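Local coordinates for protein N-acetyltransferase (Staphylococcus aureus subsp. aureus, PDB 4LUA) that probably transfers an acetyl group from acetyl-CoA to an amine of its substrate, as a GNAT-family N-acetyltransferase, at residues 58-72 with 102-115. Sequence-based numbering, arbitrary orientation.
Sequences FGCYENETLIATAAL and LINFIINYARQNNY
Phe58 carries its ring anti to its own carbonyl carbon (chi1 -57°), and Phe105 and Tyr109 hold CG anti to the backbone N. These torsions bring the three rings together as an aromatic cluster. It lies where helix 96-112 packs on one face of the four-stranded antiparallel N-terminal part of the GNAT sheet, over the hairpin of strands 55-62 and 65-75. Phe105 turns an edge to the face of Phe58. Phe105 CE2 sits over the centre of the Phe58 ring, 3.4 Å above its plane, and the planes meet at 80°. Phe58 in turn points its own edge at Tyr109. Phe58 CZ stands over the centre of the Tyr109 ring, 3.9 Å from Tyr109 CG. Asn113, the first residue past the helix, lays ND2 over the opposite face of the Tyr109 ring and donates from it to Tyr109 O.

Towards the hairpin turn, Leu102 spreads its two methyls. Leu102 CD1 meets Cys60 SG at 3.8 Å, while CD2 lies against the backbone at Thr69 and Ala70. The small CB of Ala70 receives Ile106 CD1 at 3.8 Å. Ile106 CG1 also packs against Phe58. Behind the sheet, Thr69 faces helix 15-25, and its OG1 donates to Phe58 O. That oxygen also accepts from Ala70 N, which reaches it from the opposite face of the carbonyl plane.

The helix closes in a Schellman motif, with Asn114 at C-prime and Tyr115 N bonded to Ala110 O. Leu72 from the sheet and Tyr115 from the chain after the helix reach toward each other, and Leu72 CD2 comes 3.5 Å from Tyr115 CE2. One water joins the same two residues, 3.0 Å from Leu72 O and 2.7 Å from Tyr115 OH.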
ATOM      1  N   PHE A  58      -6.620   0.284  -5.547  1.00 17.77           N
ATOM      2  CA  PHE A  58      -6.634  -0.871  -6.440  1.00 16.87           C
ATOM      3  C   PHE A  58      -6.917  -2.135  -5.663  1.00 16.36           C
ATOM      4  O   PHE A  58      -6.412  -2.271  -4.495  1.00 18.67           O
ATOM      5  CB  PHE A  58      -5.224  -0.995  -7.063  1.00 15.44           C
ATOM      6  CG  PHE A  58      -4.799   0.263  -7.796  1.00 15.36           C
ATOM      7  CD1 PHE A  58      -5.479   0.595  -8.962  1.00 17.08           C
ATOM      8  CD2 PHE A  58      -3.731   1.076  -7.351  1.00 16.20           C
ATOM      9  CE1 PHE A  58      -5.137   1.765  -9.671  1.00 17.47           C
ATOM     10  CE2 PHE A  58      -3.361   2.240  -8.071  1.00 15.98           C
ATOM     11  CZ  PHE A  58      -4.059   2.577  -9.212  1.00 17.37           C
ATOM     12  N   GLY A  59      -7.625  -3.068  -6.312  1.00 17.32           N
ATOM     13  CA  GLY A  59      -7.860  -4.373  -5.677  1.00 18.89           C
ATOM     14  C   GLY A  59      -7.467  -5.513  -6.590  1.00 19.39           C
ATOM     15  O   GLY A  59      -7.672  -5.429  -7.782  1.00 20.25           O
ATOM     16  N   CYS A  60      -6.868  -6.563  -6.034  1.00 16.72           N
ATOM     17  CA  CYS A  60      -6.571  -7.760  -6.817  1.00 15.09           C
ATOM     18  C   CYS A  60      -7.684  -8.769  -6.550  1.00 14.78           C
ATOM     19  O   CYS A  60      -7.992  -9.125  -5.381  1.00 17.63           O
ATOM     20  CB  CYS A  60      -5.291  -8.397  -6.286  1.00 13.05           C
ATOM     21  SG  CYS A  60      -3.879  -7.251  -6.512  1.00 17.98           S
ATOM     22  N   TYR A  61      -8.282  -9.255  -7.642  1.00 16.31           N
ATOM     23  CA  TYR A  61      -9.353 -10.253  -7.519  1.00 18.24           C
ATOM     24  C   TYR A  61      -8.927 -11.596  -8.084  1.00 20.44           C
ATOM     25  O   TYR A  61      -8.403 -11.663  -9.199  1.00 21.47           O
ATOM     26  CB  TYR A  61     -10.626  -9.783  -8.235  1.00 20.35           C
ATOM     27  CG  TYR A  61     -11.392  -8.708  -7.492  1.00 21.21           C
ATOM     28  CD1 TYR A  61     -12.509  -9.049  -6.744  1.00 25.23           C
ATOM     29  CD2 TYR A  61     -10.951  -7.384  -7.491  1.00 26.02           C
ATOM     30  CE1 TYR A  61     -13.178  -8.091  -6.049  1.00 28.05           C
ATOM     31  CE2 TYR A  61     -11.632  -6.419  -6.813  1.00 25.70           C
ATOM     32  CZ  TYR A  61     -12.727  -6.779  -6.087  1.00 27.21           C
ATOM     33  OH  TYR A  61     -13.472  -5.834  -5.398  1.00 38.31           O
ATOM     34  N   GLU A  62      -9.263 -12.651  -7.345  1.00 20.03           N
ATOM     35  CA  GLU A  62      -9.208 -14.023  -7.894  1.00 19.87           C
ATOM     36  C   GLU A  62     -10.651 -14.473  -7.947  1.00 22.37           C
ATOM     37  O   GLU A  62     -11.270 -14.682  -6.882  1.00 23.71           O
ATOM     38  CB  GLU A  62      -8.408 -14.906  -6.950  1.00 27.18           C
ATOM     39  CG  GLU A  62      -8.046 -16.266  -7.508  1.00 36.19           C
ATOM     40  CD  GLU A  62      -7.198 -17.052  -6.522  1.00 48.82           C
ATOM     41  OE1 GLU A  62      -7.055 -16.586  -5.361  1.00 45.87           O
ATOM     42  OE2 GLU A  62      -6.667 -18.112  -6.911  1.00 55.64           O
ATOM     43  N   ASN A  63     -11.187 -14.578  -9.169  1.00 22.42           N
ATOM     44  CA  ASN A  63     -12.600 -14.934  -9.391  1.00 23.91           C
ATOM     45  C   ASN A  63     -13.503 -13.897  -8.697  1.00 28.48           C
ATOM     46  O   ASN A  63     -13.499 -12.738  -9.107  1.00 30.68           O
ATOM     47  CB  ASN A  63     -12.917 -16.389  -8.970  1.00 24.77           C
ATOM     48  CG  ASN A  63     -14.326 -16.787  -9.350  1.00 29.18           C
ATOM     49  OD1 ASN A  63     -14.931 -16.193 -10.255  1.00 29.84           O
ATOM     50  ND2 ASN A  63     -14.859 -17.809  -8.691  1.00 33.99           N
ATOM     51  N   GLU A  64     -14.260 -14.280  -7.655  1.00 27.64           N
ATOM     52  CA  GLU A  64     -15.137 -13.290  -7.025  1.00 28.87           C
ATOM     53  C   GLU A  64     -14.525 -12.612  -5.808  1.00 32.47           C
ATOM     54  O   GLU A  64     -15.147 -11.703  -5.229  1.00 34.35           O
ATOM     55  CB  GLU A  64     -16.456 -13.917  -6.584  1.00 32.02           C
ATOM     56  CG  GLU A  64     -17.240 -14.475  -7.704  1.00 34.58           C
ATOM     57  CD  GLU A  64     -18.607 -14.854  -7.246  1.00 49.18           C
ATOM     58  OE1 GLU A  64     -19.381 -13.934  -6.902  1.00 60.28           O
ATOM     59  OE2 GLU A  64     -18.880 -16.066  -7.202  1.00 53.22           O
ATOM     60  N   THR A  65     -13.318 -13.050  -5.425  1.00 24.08           N
ATOM     61  CA  THR A  65     -12.738 -12.707  -4.116  1.00 22.27           C
ATOM     62  C   THR A  65     -11.675 -11.625  -4.178  1.00 23.28           C
ATOM     63  O   THR A  65     -10.723 -11.736  -4.932  1.00 22.50           O
ATOM     64  CB  THR A  65     -12.139 -13.966  -3.446  1.00 23.33           C
ATOM     65  OG1 THR A  65     -13.158 -14.977  -3.363  1.00 26.10           O
ATOM     66  CG2 THR A  65     -11.658 -13.665  -2.020  1.00 30.32           C
ATOM     67  N   LEU A  66     -11.859 -10.556  -3.399  1.00 22.13           N
ATOM     68  CA  LEU A  66     -10.837  -9.526  -3.248  1.00 19.41           C
ATOM     69  C   LEU A  66      -9.756 -10.067  -2.322  1.00 19.67           C
ATOM     70  O   LEU A  66     -10.019 -10.401  -1.129  1.00 22.08           O
ATOM     71  CB  LEU A  66     -11.498  -8.262  -2.645  1.00 20.06           C
ATOM     72  CG  LEU A  66     -10.546  -7.138  -2.319  1.00 21.40           C
ATOM     73  CD1 LEU A  66      -9.847  -6.592  -3.585  1.00 19.50           C
ATOM     74  CD2 LEU A  66     -11.379  -6.032  -1.626  1.00 26.33           C
ATOM     75  N   ILE A  67      -8.539 -10.197  -2.845  1.00 17.10           N
ATOM     76  CA  ILE A  67      -7.469 -10.809  -2.045  1.00 16.49           C
ATOM     77  C   ILE A  67      -6.344  -9.888  -1.636  1.00 17.38           C
ATOM     78  O   ILE A  67      -5.525 -10.251  -0.796  1.00 18.91           O
ATOM     79  CB  ILE A  67      -6.896 -12.079  -2.734  1.00 17.32           C
ATOM     80  CG1 ILE A  67      -6.171 -11.739  -4.038  1.00 19.46           C
ATOM     81  CG2 ILE A  67      -8.071 -13.072  -2.958  1.00 24.32           C
ATOM     82  CD1 ILE A  67      -5.392 -12.977  -4.564  1.00 29.18           C
ATOM     83  N   ALA A  68      -6.290  -8.696  -2.223  1.00 16.33           N
ATOM     84  CA  ALA A  68      -5.223  -7.757  -1.877  1.00 14.70           C
ATOM     85  C   ALA A  68      -5.614  -6.369  -2.323  1.00 14.66           C
ATOM     86  O   ALA A  68      -6.435  -6.204  -3.251  1.00 16.20           O
ATOM     87  CB  ALA A  68      -3.857  -8.140  -2.551  1.00 15.99           C
ATOM     88  N   THR A  69      -5.027  -5.367  -1.661  1.00 13.82           N
ATOM     89  CA  THR A  69      -5.289  -3.984  -2.070  1.00 15.69           C
ATOM     90  C   THR A  69      -4.085  -3.109  -1.762  1.00 13.77           C
ATOM     91  O   THR A  69      -3.291  -3.443  -0.866  1.00 13.62           O
ATOM     92  CB  THR A  69      -6.531  -3.408  -1.315  1.00 13.79           C
ATOM     93  OG1 THR A  69      -6.875  -2.110  -1.846  1.00 13.61           O
ATOM     94  CG2 THR A  69      -6.395  -3.330   0.240  1.00 16.18           C
ATOM     95  N   ALA A  70      -3.966  -2.002  -2.527  1.00 13.85           N
ATOM     96  CA  ALA A  70      -3.081  -0.900  -2.102  1.00 12.81           C
ATOM     97  C   ALA A  70      -3.654   0.364  -2.716  1.00 14.44           C
ATOM     98  O   ALA A  70      -4.389   0.285  -3.700  1.00 15.56           O
ATOM     99  CB  ALA A  70      -1.612  -1.172  -2.557  1.00 12.61           C
ATOM    100  N   ALA A  71      -3.311   1.509  -2.114  1.00 14.59           N
ATOM    101  CA  ALA A  71      -3.790   2.817  -2.566  1.00 16.01           C
ATOM    102  C   ALA A  71      -2.563   3.709  -2.914  1.00 15.52           C
ATOM    103  O   ALA A  71      -1.465   3.589  -2.350  1.00 16.95           O
ATOM    104  CB  ALA A  71      -4.617   3.419  -1.461  1.00 17.83           C
ATOM    105  N   LEU A  72      -2.780   4.575  -3.896  1.00 15.92           N
ATOM    106  CA  LEU A  72      -1.778   5.520  -4.291  1.00 16.97           C
ATOM    107  C   LEU A  72      -2.414   6.865  -3.944  1.00 19.20           C
ATOM    108  O   LEU A  72      -3.408   7.291  -4.559  1.00 21.37           O
ATOM    109  CB  LEU A  72      -1.535   5.338  -5.802  1.00 18.15           C
ATOM    110  CG  LEU A  72      -0.501   6.221  -6.440  1.00 25.39           C
ATOM    111  CD1 LEU A  72       0.847   6.079  -5.703  1.00 26.01           C
ATOM    112  CD2 LEU A  72      -0.369   5.888  -7.951  1.00 26.73           C
ATOM    113  N   LEU A 102       1.009  -6.595  -7.766  1.00 14.86           N
ATOM    114  CA  LEU A 102       0.296  -5.356  -7.443  1.00 14.62           C
ATOM    115  C   LEU A 102       1.210  -4.107  -7.459  1.00 14.53           C
ATOM    116  O   LEU A 102       0.891  -3.075  -8.089  1.00 15.66           O
ATOM    117  CB  LEU A 102      -0.410  -5.502  -6.064  1.00 13.13           C
ATOM    118  CG  LEU A 102      -1.157  -4.254  -5.603  1.00 13.78           C
ATOM    119  CD1 LEU A 102      -2.262  -3.765  -6.598  1.00 16.15           C
ATOM    120  CD2 LEU A 102      -1.813  -4.609  -4.282  1.00 15.41           C
ATOM    121  N   ILE A 103       2.371  -4.161  -6.785  1.00 12.83           N
ATOM    122  CA  ILE A 103       3.239  -2.987  -6.716  1.00 13.77           C
ATOM    123  C   ILE A 103       3.882  -2.756  -8.100  1.00 14.10           C
ATOM    124  O   ILE A 103       4.064  -1.602  -8.509  1.00 16.00           O
ATOM    125  CB  ILE A 103       4.263  -3.159  -5.581  1.00 14.03           C
ATOM    126  CG1 ILE A 103       3.558  -3.377  -4.236  1.00 14.28           C
ATOM    127  CG2 ILE A 103       5.179  -1.949  -5.562  1.00 17.61           C
ATOM    128  CD1 ILE A 103       2.508  -2.233  -3.857  1.00 18.05           C
ATOM    129  N   ASN A 104       4.210  -3.817  -8.863  1.00 14.01           N
ATOM    130  CA  ASN A 104       4.712  -3.577 -10.240  1.00 15.64           C
ATOM    131  C   ASN A 104       3.650  -2.866 -11.103  1.00 17.98           C
ATOM    132  O   ASN A 104       3.964  -1.970 -11.928  1.00 18.34           O
ATOM    133  CB  ASN A 104       5.163  -4.862 -10.935  1.00 16.27           C
ATOM    134  CG  ASN A 104       6.624  -5.157 -10.695  1.00 21.85           C
ATOM    135  OD1 ASN A 104       7.460  -4.255 -10.745  1.00 22.87           O
ATOM    136  ND2 ASN A 104       6.954  -6.441 -10.470  1.00 23.79           N
ATOM    137  N   PHE A 105       2.380  -3.277 -10.906  1.00 14.89           N
ATOM    138  CA  PHE A 105       1.323  -2.547 -11.579  1.00 15.62           C
ATOM    139  C   PHE A 105       1.287  -1.085 -11.162  1.00 13.47           C
ATOM    140  O   PHE A 105       1.152  -0.219 -12.051  1.00 16.98           O
ATOM    141  CB  PHE A 105      -0.054  -3.246 -11.361  1.00 17.38           C
ATOM    142  CG  PHE A 105      -1.208  -2.309 -11.539  1.00 13.57           C
ATOM    143  CD1 PHE A 105      -1.761  -2.080 -12.771  1.00 14.93           C
ATOM    144  CD2 PHE A 105      -1.655  -1.594 -10.432  1.00 17.85           C
ATOM    145  CE1 PHE A 105      -2.820  -1.159 -12.945  1.00 17.82           C
ATOM    146  CE2 PHE A 105      -2.596  -0.641 -10.576  1.00 15.53           C
ATOM    147  CZ  PHE A 105      -3.193  -0.399 -11.849  1.00 15.68           C
ATOM    148  N   ILE A 106       1.386  -0.805  -9.855  1.00 13.75           N
ATOM    149  CA  ILE A 106       1.379   0.589  -9.399  1.00 14.87           C
ATOM    150  C   ILE A 106       2.531   1.407 -10.021  1.00 14.74           C
ATOM    151  O   ILE A 106       2.309   2.560 -10.456  1.00 17.03           O
ATOM    152  CB  ILE A 106       1.329   0.678  -7.858  1.00 13.28           C
ATOM    153  CG1 ILE A 106      -0.021   0.167  -7.419  1.00 15.51           C
ATOM    154  CG2 ILE A 106       1.599   2.128  -7.417  1.00 18.02           C
ATOM    155  CD1 ILE A 106      -0.206   0.132  -5.887  1.00 16.51           C
ATOM    156  N   ILE A 107       3.735   0.825 -10.100  1.00 14.34           N
ATOM    157  CA  ILE A 107       4.847   1.512 -10.761  1.00 15.52           C
ATOM    158  C   ILE A 107       4.470   1.863 -12.190  1.00 18.41           C
ATOM    159  O   ILE A 107       4.668   3.030 -12.659  1.00 18.55           O
ATOM    160  CB  ILE A 107       6.114   0.641 -10.782  1.00 18.67           C
ATOM    161  CG1 ILE A 107       6.676   0.492  -9.366  1.00 19.88           C
ATOM    162  CG2 ILE A 107       7.184   1.272 -11.664  1.00 18.40           C
ATOM    163  CD1 ILE A 107       7.665  -0.739  -9.188  1.00 19.24           C
ATOM    164  N   ASN A 108       3.901   0.888 -12.944  1.00 18.62           N
ATOM    165  CA  ASN A 108       3.516   1.273 -14.322  1.00 17.53           C
ATOM    166  C   ASN A 108       2.369   2.278 -14.425  1.00 18.18           C
ATOM    167  O   ASN A 108       2.356   3.123 -15.293  1.00 20.43           O
ATOM    168  CB  ASN A 108       3.153   0.006 -15.155  1.00 23.62           C
ATOM    169  CG  ASN A 108       4.365  -0.807 -15.493  1.00 35.85           C
ATOM    170  OD1 ASN A 108       5.286  -0.302 -16.137  1.00 39.40           O
ATOM    171  ND2 ASN A 108       4.402  -2.070 -15.042  1.00 36.81           N
ATOM    172  N   TYR A 109       1.370   2.144 -13.549  1.00 18.36           N
ATOM    173  CA  TYR A 109       0.281   3.101 -13.514  1.00 18.63           C
ATOM    174  C   TYR A 109       0.836   4.499 -13.295  1.00 17.64           C
ATOM    175  O   TYR A 109       0.465   5.483 -13.967  1.00 19.67           O
ATOM    176  CB  TYR A 109      -0.714   2.684 -12.415  1.00 18.22           C
ATOM    177  CG  TYR A 109      -1.801   3.704 -12.232  1.00 17.66           C
ATOM    178  CD1 TYR A 109      -3.009   3.569 -12.912  1.00 19.27           C
ATOM    179  CD2 TYR A 109      -1.597   4.788 -11.372  1.00 17.73           C
ATOM    180  CE1 TYR A 109      -3.998   4.548 -12.784  1.00 20.73           C
ATOM    181  CE2 TYR A 109      -2.554   5.771 -11.226  1.00 19.43           C
ATOM    182  CZ  TYR A 109      -3.756   5.641 -11.932  1.00 21.38           C
ATOM    183  OH  TYR A 109      -4.768   6.590 -11.809  1.00 29.39           O
ATOM    184  N   ALA A 110       1.725   4.613 -12.329  1.00 17.89           N
ATOM    185  CA  ALA A 110       2.306   5.910 -12.005  1.00 18.41           C
ATOM    186  C   ALA A 110       3.122   6.474 -13.163  1.00 19.63           C
ATOM    187  O   ALA A 110       3.023   7.685 -13.505  1.00 24.69           O
ATOM    188  CB  ALA A 110       3.176   5.752 -10.781  1.00 18.67           C
ATOM    189  N   ARG A 111       3.940   5.630 -13.781  1.00 21.23           N
ATOM    190  CA  ARG A 111       4.729   6.088 -14.925  1.00 22.43           C
ATOM    191  C   ARG A 111       3.806   6.580 -16.040  1.00 27.10           C
ATOM    192  O   ARG A 111       4.040   7.625 -16.642  1.00 31.27           O
ATOM    193  CB  ARG A 111       5.645   5.004 -15.420  1.00 26.32           C
ATOM    194  CG  ARG A 111       6.630   5.578 -16.439  1.00 31.87           C
ATOM    195  CD  ARG A 111       7.478   4.488 -17.048  1.00 38.07           C
ATOM    196  NE  ARG A 111       8.361   3.869 -16.063  1.00 34.07           N
ATOM    197  CZ  ARG A 111       8.140   2.665 -15.535  1.00 29.61           C
ATOM    198  NH1 ARG A 111       7.037   1.991 -15.886  1.00 36.39           N
ATOM    199  NH2 ARG A 111       8.991   2.155 -14.640  1.00 35.97           N
ATOM    200  N   GLN A 112       2.709   5.866 -16.247  1.00 27.46           N
ATOM    201  CA  GLN A 112       1.795   6.262 -17.333  1.00 25.65           C
ATOM    202  C   GLN A 112       1.010   7.511 -17.086  1.00 26.62           C
ATOM    203  O   GLN A 112       0.525   8.151 -18.049  1.00 34.25           O
ATOM    204  CB  GLN A 112       0.834   5.149 -17.611  1.00 23.58           C
ATOM    205  CG  GLN A 112       1.572   4.109 -18.248  1.00 24.77           C
ATOM    206  CD  GLN A 112       0.754   2.935 -18.402  1.00 28.58           C
ATOM    207  OE1 GLN A 112      -0.459   2.979 -18.134  1.00 36.39           O
ATOM    208  NE2 GLN A 112       1.360   1.864 -18.837  1.00 31.82           N
ATOM    209  N   ASN A 113       0.834   7.856 -15.826  1.00 31.17           N
ATOM    210  CA  ASN A 113       0.055   9.028 -15.492  1.00 33.62           C
ATOM    211  C   ASN A 113       0.984  10.160 -15.120  1.00 32.70           C
ATOM    212  O   ASN A 113       0.586  11.123 -14.489  1.00 37.64           O
ATOM    213  CB  ASN A 113      -0.958   8.677 -14.391  1.00 32.95           C
ATOM    214  CG  ASN A 113      -2.149   7.914 -14.954  1.00 41.35           C
ATOM    215  OD1 ASN A 113      -3.027   8.529 -15.572  1.00 48.40           O
ATOM    216  ND2 ASN A 113      -2.152   6.572 -14.838  1.00 30.65           N
ATOM    217  N   ASN A 114       2.237  10.003 -15.542  1.00 32.07           N
ATOM    218  CA  ASN A 114       3.248  11.053 -15.482  1.00 34.01           C
ATOM    219  C   ASN A 114       3.592  11.542 -14.074  1.00 29.12           C
ATOM    220  O   ASN A 114       3.988  12.698 -13.872  1.00 35.71           O
ATOM    221  CB  ASN A 114       2.881  12.208 -16.418  1.00 38.59           C
ATOM    222  CG  ASN A 114       2.736  11.743 -17.877  1.00 51.49           C
ATOM    223  OD1 ASN A 114       1.639  11.800 -18.460  1.00 53.75           O
ATOM    224  ND2 ASN A 114       3.849  11.253 -18.466  1.00 52.04           N
ATOM    225  N   TYR A 115       3.489  10.627 -13.119  1.00 26.76           N
ATOM    226  CA  TYR A 115       3.941  10.867 -11.752  1.00 25.18           C
ATOM    227  C   TYR A 115       5.455  10.972 -11.741  1.00 30.43           C
ATOM    228  O   TYR A 115       6.128  10.370 -12.588  1.00 28.42           O
ATOM    229  CB  TYR A 115       3.570   9.670 -10.879  1.00 26.22           C
ATOM    230  CG  TYR A 115       2.098   9.494 -10.487  1.00 30.43           C
ATOM    231  CD1 TYR A 115       1.101   9.397 -11.429  1.00 39.68           C
ATOM    232  CD2 TYR A 115       1.749   9.350  -9.160  1.00 41.11           C
ATOM    233  CE1 TYR A 115      -0.235   9.213 -11.044  1.00 36.13           C
ATOM    234  CE2 TYR A 115       0.418   9.187  -8.778  1.00 45.23           C
ATOM    235  CZ  TYR A 115      -0.561   9.122  -9.731  1.00 35.98           C
ATOM    236  OH  TYR A 115      -1.882   8.940  -9.322  1.00 38.91           O
TER
HETATM  237  O   HOH W   1      -2.894   9.102  -6.847  1.00 33.95           O